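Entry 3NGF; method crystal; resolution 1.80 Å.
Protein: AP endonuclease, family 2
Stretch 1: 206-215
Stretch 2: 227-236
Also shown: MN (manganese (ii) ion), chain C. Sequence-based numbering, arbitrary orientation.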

ATOM      1  N   ALA A 206       2.445   1.799  14.706  1.00 13.18           N
ATOM      2  CA  ALA A 206       1.064   1.827  14.152  1.00 12.22           C
ATOM      3  C   ALA A 206       1.007   1.790  12.619  1.00 11.58           C
ATOM      4  O   ALA A 206      -0.074   1.783  12.048  1.00 12.33           O
ATOM      5  N   PHE A 207       2.156   1.754  11.949  1.00 11.64           N
ATOM      6  CA  PHE A 207       2.188   1.561  10.503  1.00 11.04           C
ATOM      7  C   PHE A 207       2.973   0.309  10.157  1.00 12.05           C
ATOM      8  O   PHE A 207       4.034   0.074  10.727  1.00 12.70           O
ATOM      9  N   SER A 208       2.431  -0.502   9.235  1.00 12.63           N
ATOM     10  CA  SER A 208       3.034  -1.799   8.867  1.00 12.97           C
ATOM     11  C   SER A 208       3.619  -1.797   7.454  1.00 13.00           C
ATOM     12  O   SER A 208       4.206  -2.793   7.022  1.00 14.34           O
ATOM     13  N   HIS A 209       3.448  -0.687   6.744  1.00 11.96           N
ATOM     14  CA  HIS A 209       3.998  -0.546   5.414  1.00 10.84           C
ATOM     15  C   HIS A 209       4.208   0.939   5.184  1.00 10.74           C
ATOM     16  O   HIS A 209       3.480   1.772   5.735  1.00 10.62           O
ATOM     17  N   VAL A 210       5.217   1.232   4.386  1.00 10.54           N
ATOM     18  CA  VAL A 210       5.603   2.580   4.019  1.00  9.79           C
ATOM     19  C   VAL A 210       5.745   2.573   2.488  1.00  9.67           C
ATOM     20  O   VAL A 210       6.159   1.586   1.899  1.00 10.68           O
ATOM     21  N   GLN A 211       5.360   3.673   1.868  1.00 10.30           N
ATOM     22  CA  GLN A 211       5.581   3.907   0.451  1.00 10.05           C
ATOM     23  C   GLN A 211       6.219   5.274   0.256  1.00  9.23           C
ATOM     24  O   GLN A 211       6.080   6.161   1.113  1.00  9.02           O
ATOM     25  N   ILE A 212       6.947   5.406  -0.852  1.00  9.39           N
ATOM     26  CA  ILE A 212       7.676   6.628  -1.208  1.00  9.90           C
ATOM     27  C   ILE A 212       7.547   7.019  -2.686  1.00 10.41           C
ATOM     28  O   ILE A 212       7.379   6.177  -3.580  1.00 10.74           O
ATOM     29  N   ALA A 213       7.629   8.333  -2.926  1.00  9.64           N
ATOM     30  CA  ALA A 213       7.660   8.912  -4.253  1.00  9.77           C
ATOM     31  C   ALA A 213       8.017  10.385  -4.061  1.00 10.42           C
ATOM     32  O   ALA A 213       7.719  10.975  -2.997  1.00  9.47           O
ATOM     33  N   SER A 214       8.663  10.989  -5.049  1.00 10.95           N
ATOM     34  CA  SER A 214       8.987  12.419  -4.943  1.00 12.28           C
ATOM     35  C   SER A 214       7.731  13.279  -4.787  1.00 12.10           C
ATOM     36  O   SER A 214       6.663  12.944  -5.317  1.00 12.04           O
ATOM     37  N   VAL A 215       7.885  14.382  -4.065  1.00 12.65           N
ATOM     38  CA  VAL A 215       6.829  15.378  -3.914  1.00 12.33           C
ATOM     39  C   VAL A 215       7.357  16.682  -4.549  1.00 13.39           C
ATOM     40  O   VAL A 215       8.449  17.109  -4.220  1.00 13.80           O
ATOM     41  N   ASN A 227      13.848  15.146   1.570  1.00 14.30           N
ATOM     42  CA  ASN A 227      15.145  14.498   1.631  1.00 15.40           C
ATOM     43  C   ASN A 227      14.958  13.040   2.075  1.00 15.57           C
ATOM     44  O   ASN A 227      14.958  12.730   3.268  1.00 14.95           O
ATOM     45  N   TYR A 228      14.769  12.144   1.105  1.00 15.72           N
ATOM     46  CA  TYR A 228      14.430  10.769   1.411  1.00 15.59           C
ATOM     47  C   TYR A 228      15.514  10.000   2.177  1.00 16.12           C
ATOM     48  O   TYR A 228      15.169   9.225   3.019  1.00 15.77           O
ATOM     49  N   PRO A 229      16.821  10.236   1.914  1.00 17.03           N
ATOM     50  CA  PRO A 229      17.821   9.555   2.748  1.00 17.83           C
ATOM     51  C   PRO A 229      17.688   9.848   4.249  1.00 17.17           C
ATOM     52  O   PRO A 229      17.894   8.956   5.085  1.00 17.07           O
ATOM     53  N   TYR A 230      17.326  11.078   4.594  1.00 16.71           N
ATOM     54  CA  TYR A 230      17.094  11.416   5.988  1.00 16.60           C
ATOM     55  C   TYR A 230      15.920  10.635   6.530  1.00 15.67           C
ATOM     56  O   TYR A 230      15.981  10.102   7.653  1.00 16.55           O
ATOM     57  N   LEU A 231      14.849  10.574   5.737  1.00 14.70           N
ATOM     58  CA  LEU A 231      13.626   9.898   6.166  1.00 14.09           C
ATOM     59  C   LEU A 231      13.897   8.390   6.328  1.00 14.19           C
ATOM     60  O   LEU A 231      13.375   7.768   7.244  1.00 15.07           O
ATOM     61  N   PHE A 232      14.720   7.803   5.454  1.00 14.34           N
ATOM     62  CA  PHE A 232      15.141   6.396   5.654  1.00 15.22           C
ATOM     63  C   PHE A 232      15.824   6.217   7.004  1.00 16.36           C
ATOM     64  O   PHE A 232      15.623   5.200   7.676  1.00 17.26           O
ATOM     65  N   SER A 233      16.599   7.215   7.428  1.00 17.69           N
ATOM     66  CA  SER A 233      17.341   7.121   8.687  1.00 19.31           C
ATOM     67  C   SER A 233      16.368   7.230   9.862  1.00 17.71           C
ATOM     68  O   SER A 233      16.575   6.578  10.896  1.00 18.79           O
ATOM     69  N   VAL A 234      15.273   7.968   9.662  1.00 15.68           N
ATOM     70  CA  VAL A 234      14.226   8.102  10.686  1.00 15.52           C
ATOM     71  C   VAL A 234      13.525   6.746  10.871  1.00 15.79           C
ATOM     72  O   VAL A 234      13.313   6.300  12.009  1.00 16.48           O
ATOM     73  N   LEU A 235      13.180   6.096   9.759  1.00 14.86           N
ATOM     74  CA  LEU A 235      12.499   4.802   9.814  1.00 15.62           C
ATOM     75  C   LEU A 235      13.349   3.819  10.598  1.00 17.80           C
ATOM     76  O   LEU A 235      12.829   3.041  11.428  1.00 18.37           O
ATOM     77  N   GLU A 236      14.653   3.848  10.341  1.00 19.74           N
ATOM     78  CA  GLU A 236      15.595   2.939  11.030  1.00 22.76           C
ATOM     79  C   GLU A 236      15.685   3.232  12.518  1.00 23.25           C
ATOM     80  O   GLU A 236      15.698   2.295  13.339  1.00 24.60           O
TER

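At the apolar centre of the contact lies Ile212, whose CA-to-CB bond points toward the helix. With chi1 in the p well and chi2 t, it reaches two aromatic rings one helical turn apart. Its CG2 lies 3.4 Å from CE1 of Tyr228, a close approach made obliquely to the ring, while its CD1 comes within 3.8 Å of CZ of Phe232, at the edge of that ring and near its plane. Phe232 leaves the helix sideways, but its m rotamer carries the ring back to meet the isoleucine. The strand that includes Val210 and Gln211 and the helix at 228-236 run almost exactly antiparallel, with 175° between their N-to-C directions and 11.6 Å between their axes at closest approach. That spacing is bridged by side chains, and the surface buried between the two stretches totals 319 Å².

Toward the C-terminal part of the helix segment, Leu235 takes over the packing. It points toward the strand in an m,t conformation: CD1 sits 4.1 Å from CG1 of Val210, and CD2 sits 3.9 Å from CE2 of Phe207 and also 4.1 Å from CG2 of Val210. Val210, a t rotamer, also points toward the helix, as does Phe207, whose chi1 of 60° (p) extends its ring to Leu235 from before the corner that the chain turns at Ser208. The alternation of the strand thus places Val210 and Ile212 on the helix side, and Gln211 between them points away.

At the other end, the contact becomes polar through Tyr228, in the first turn of the helix. This residue points toward stretch 1 with chi1 at -88° (m), and the other stretch covers more of it, 86 Å², than of any other residue in the pair. Its ring passes Ile212 and delivers the hydroxyl to the backbone beyond: Tyr228 OH donates a hydrogen bond to Ala213 O at 2.7 Å. The acceptor lies near the plane of the ring, as does Ser214 CA, 4.3 Å from Tyr228 CE2. Because the bond uses a main-chain carbonyl, Ala213 can take part although its own CB points away from the helix.

On the strand's other side, Gln211 (chi1 m, chi2 t) binds manganese, with OE1 2.3 Å from MN. The O of water 2 lies 2.3 Å and the O of water 1 2.5 Å from MN, and three atoms from elsewhere in the structure also bind the metal. The strand therefore presents apolar side chains to the helix and a metal ligand away from it.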

ATOM      1  CB  ALA A 206       0.309   3.050  14.664  1.00 12.72           C
ATOM      2  CB  PHE A 207       2.721   2.812   9.750  1.00 10.64           C
ATOM      3  CG  PHE A 207       4.110   3.217  10.126  1.00 11.51           C
ATOM      4  CD1 PHE A 207       4.341   4.047  11.219  1.00 12.23           C
ATOM      5  CD2 PHE A 207       5.197   2.810   9.361  1.00 12.21           C
ATOM      6  CE1 PHE A 207       5.636   4.417  11.578  1.00 12.02           C
ATOM      7  CE2 PHE A 207       6.488   3.180   9.718  1.00 11.50           C
ATOM      8  CZ  PHE A 207       6.703   3.985  10.829  1.00  9.77           C
ATOM      9  CB  SER A 208       2.014  -2.926   8.980  1.00 14.03           C
ATOM     10  OG  SER A 208       1.626  -3.102  10.323  1.00 14.73           O
ATOM     11  CB  HIS A 209       3.079  -1.155   4.357  1.00 11.48           C
ATOM     12  CG  HIS A 209       3.728  -1.305   3.010  1.00  9.84           C
ATOM     13  ND1 HIS A 209       4.889  -2.017   2.823  1.00 10.17           N
ATOM     14  CD2 HIS A 209       3.398  -0.796   1.798  1.00 13.82           C
ATOM     15  CE1 HIS A 209       5.252  -1.936   1.547  1.00 12.50           C
ATOM     16  NE2 HIS A 209       4.357  -1.205   0.904  1.00 12.83           N
ATOM     17  CB  VAL A 210       6.923   3.003   4.704  1.00  9.99           C
ATOM     18  CG1 VAL A 210       7.405   4.400   4.180  1.00  9.39           C
ATOM     19  CG2 VAL A 210       6.771   3.007   6.227  1.00 11.47           C
ATOM     20  CB  GLN A 211       4.281   3.818  -0.333  1.00  9.80           C
ATOM     21  CG  GLN A 211       3.747   2.380  -0.454  1.00 10.27           C
ATOM     22  CD  GLN A 211       2.373   2.351  -1.042  1.00 11.47           C
ATOM     23  OE1 GLN A 211       1.533   3.171  -0.700  1.00 11.83           O
ATOM     24  NE2 GLN A 211       2.139   1.429  -1.964  1.00 10.81           N
ATOM     25  CB  ILE A 212       9.188   6.545  -0.835  1.00 10.54           C
ATOM     26  CG1 ILE A 212       9.930   5.502  -1.683  1.00 11.46           C
ATOM     27  CG2 ILE A 212       9.357   6.289   0.679  1.00 11.99           C
ATOM     28  CD1 ILE A 212      11.470   5.490  -1.480  1.00 11.59           C
ATOM     29  CB  ALA A 213       6.283   8.769  -4.990  1.00  9.69           C
ATOM     30  CB  SER A 214       9.826  12.906  -6.140  1.00 12.34           C
ATOM     31  OG  SER A 214       9.067  13.043  -7.317  1.00 14.01           O
ATOM     32  CB  VAL A 215       6.462  15.585  -2.420  1.00 11.88           C
ATOM     33  CG1 VAL A 215       5.415  16.701  -2.277  1.00 11.77           C
ATOM     34  CG2 VAL A 215       5.968  14.278  -1.786  1.00 11.06           C
ATOM     35  CB  ASN A 227      16.030  15.280   2.604  1.00 16.75           C
ATOM     36  CG  ASN A 227      17.410  14.680   2.772  1.00 20.34           C
ATOM     37  OD1 ASN A 227      17.791  13.752   2.074  1.00 25.06           O
ATOM     38  ND2 ASN A 227      18.150  15.198   3.726  1.00 21.56           N
ATOM     39  CB  TYR A 228      13.933   9.990   0.176  1.00 16.07           C
ATOM     40  CG  TYR A 228      12.436  10.115  -0.027  1.00 15.16           C
ATOM     41  CD1 TYR A 228      11.553   9.488   0.835  1.00 13.51           C
ATOM     42  CD2 TYR A 228      11.910  10.920  -1.029  1.00 14.50           C
ATOM     43  CE1 TYR A 228      10.209   9.615   0.705  1.00 14.94           C
ATOM     44  CE2 TYR A 228      10.544  11.040  -1.188  1.00 13.66           C
ATOM     45  CZ  TYR A 228       9.693  10.381  -0.318  1.00 13.80           C
ATOM     46  OH  TYR A 228       8.328  10.466  -0.437  1.00 13.06           O
ATOM     47  CB  PRO A 229      19.153  10.053   2.179  1.00 19.56           C
ATOM     48  CG  PRO A 229      18.844  10.349   0.728  1.00 19.48           C
ATOM     49  CD  PRO A 229      17.408  10.790   0.683  1.00 18.12           C
ATOM     50  CB  TYR A 230      16.809  12.905   6.170  1.00 16.89           C
ATOM     51  CG  TYR A 230      16.460  13.247   7.603  1.00 16.63           C
ATOM     52  CD1 TYR A 230      17.443  13.310   8.564  1.00 17.75           C
ATOM     53  CD2 TYR A 230      15.138  13.482   7.996  1.00 16.12           C
ATOM     54  CE1 TYR A 230      17.143  13.623   9.857  1.00 20.99           C
ATOM     55  CE2 TYR A 230      14.829  13.788   9.313  1.00 15.08           C
ATOM     56  CZ  TYR A 230      15.822  13.852  10.232  1.00 19.34           C
ATOM     57  OH  TYR A 230      15.565  14.181  11.556  1.00 24.63           O
ATOM     58  CB  LEU A 231      12.491  10.176   5.171  1.00 13.50           C
ATOM     59  CG  LEU A 231      11.915  11.604   5.212  1.00 14.10           C
ATOM     60  CD1 LEU A 231      10.977  11.825   4.015  1.00 16.12           C
ATOM     61  CD2 LEU A 231      11.179  11.886   6.518  1.00 13.74           C
ATOM     62  CB  PHE A 232      16.089   5.891   4.555  1.00 15.58           C
ATOM     63  CG  PHE A 232      15.541   5.979   3.156  1.00 15.12           C
ATOM     64  CD1 PHE A 232      14.174   6.011   2.896  1.00 14.47           C
ATOM     65  CD2 PHE A 232      16.416   6.016   2.081  1.00 17.19           C
ATOM     66  CE1 PHE A 232      13.713   6.111   1.611  1.00 13.51           C
ATOM     67  CE2 PHE A 232      15.951   6.112   0.787  1.00 16.91           C
ATOM     68  CZ  PHE A 232      14.600   6.153   0.552  1.00 15.12           C
ATOM     69  CB  SER A 233      18.477   8.162   8.777  1.00 20.53           C
ATOM     70  OG  SER A 233      17.980   9.459   9.065  1.00 23.64           O
ATOM     71  CB  VAL A 234      13.198   9.216  10.338  1.00 14.88           C
ATOM     72  CG1 VAL A 234      12.068   9.283  11.360  1.00 16.21           C
ATOM     73  CG2 VAL A 234      13.901  10.621  10.224  1.00 14.59           C
ATOM     74  CB  LEU A 235      12.224   4.273   8.406  1.00 15.00           C
ATOM     75  CG  LEU A 235      11.130   5.046   7.661  1.00 14.90           C
ATOM     76  CD1 LEU A 235      11.003   4.597   6.204  1.00 14.41           C
ATOM     77  CD2 LEU A 235       9.764   4.907   8.385  1.00 15.04           C
ATOM     78  CB  GLU A 236      16.985   3.019  10.401  1.00 24.54           C
ATOM     79  CG  GLU A 236      17.076   2.366   9.031  1.00 27.86           C
ATOM     80  CD  GLU A 236      16.862   0.853   9.065  1.00 32.55           C
ATOM     81  OE1 GLU A 236      17.475   0.167   9.918  1.00 35.50           O
ATOM     82  OE2 GLU A 236      16.070   0.359   8.228  1.00 35.42           O
TER
HETATM   83 MN    MN C 262       0.244   4.585  -1.965  1.00 18.06          MN
HETATM   84  O   HOH W   1      -1.168   2.614  -2.424  1.00 17.59           O
HETATM   85  O   HOH W   2      -1.210   5.654  -3.340  1.00 13.92           O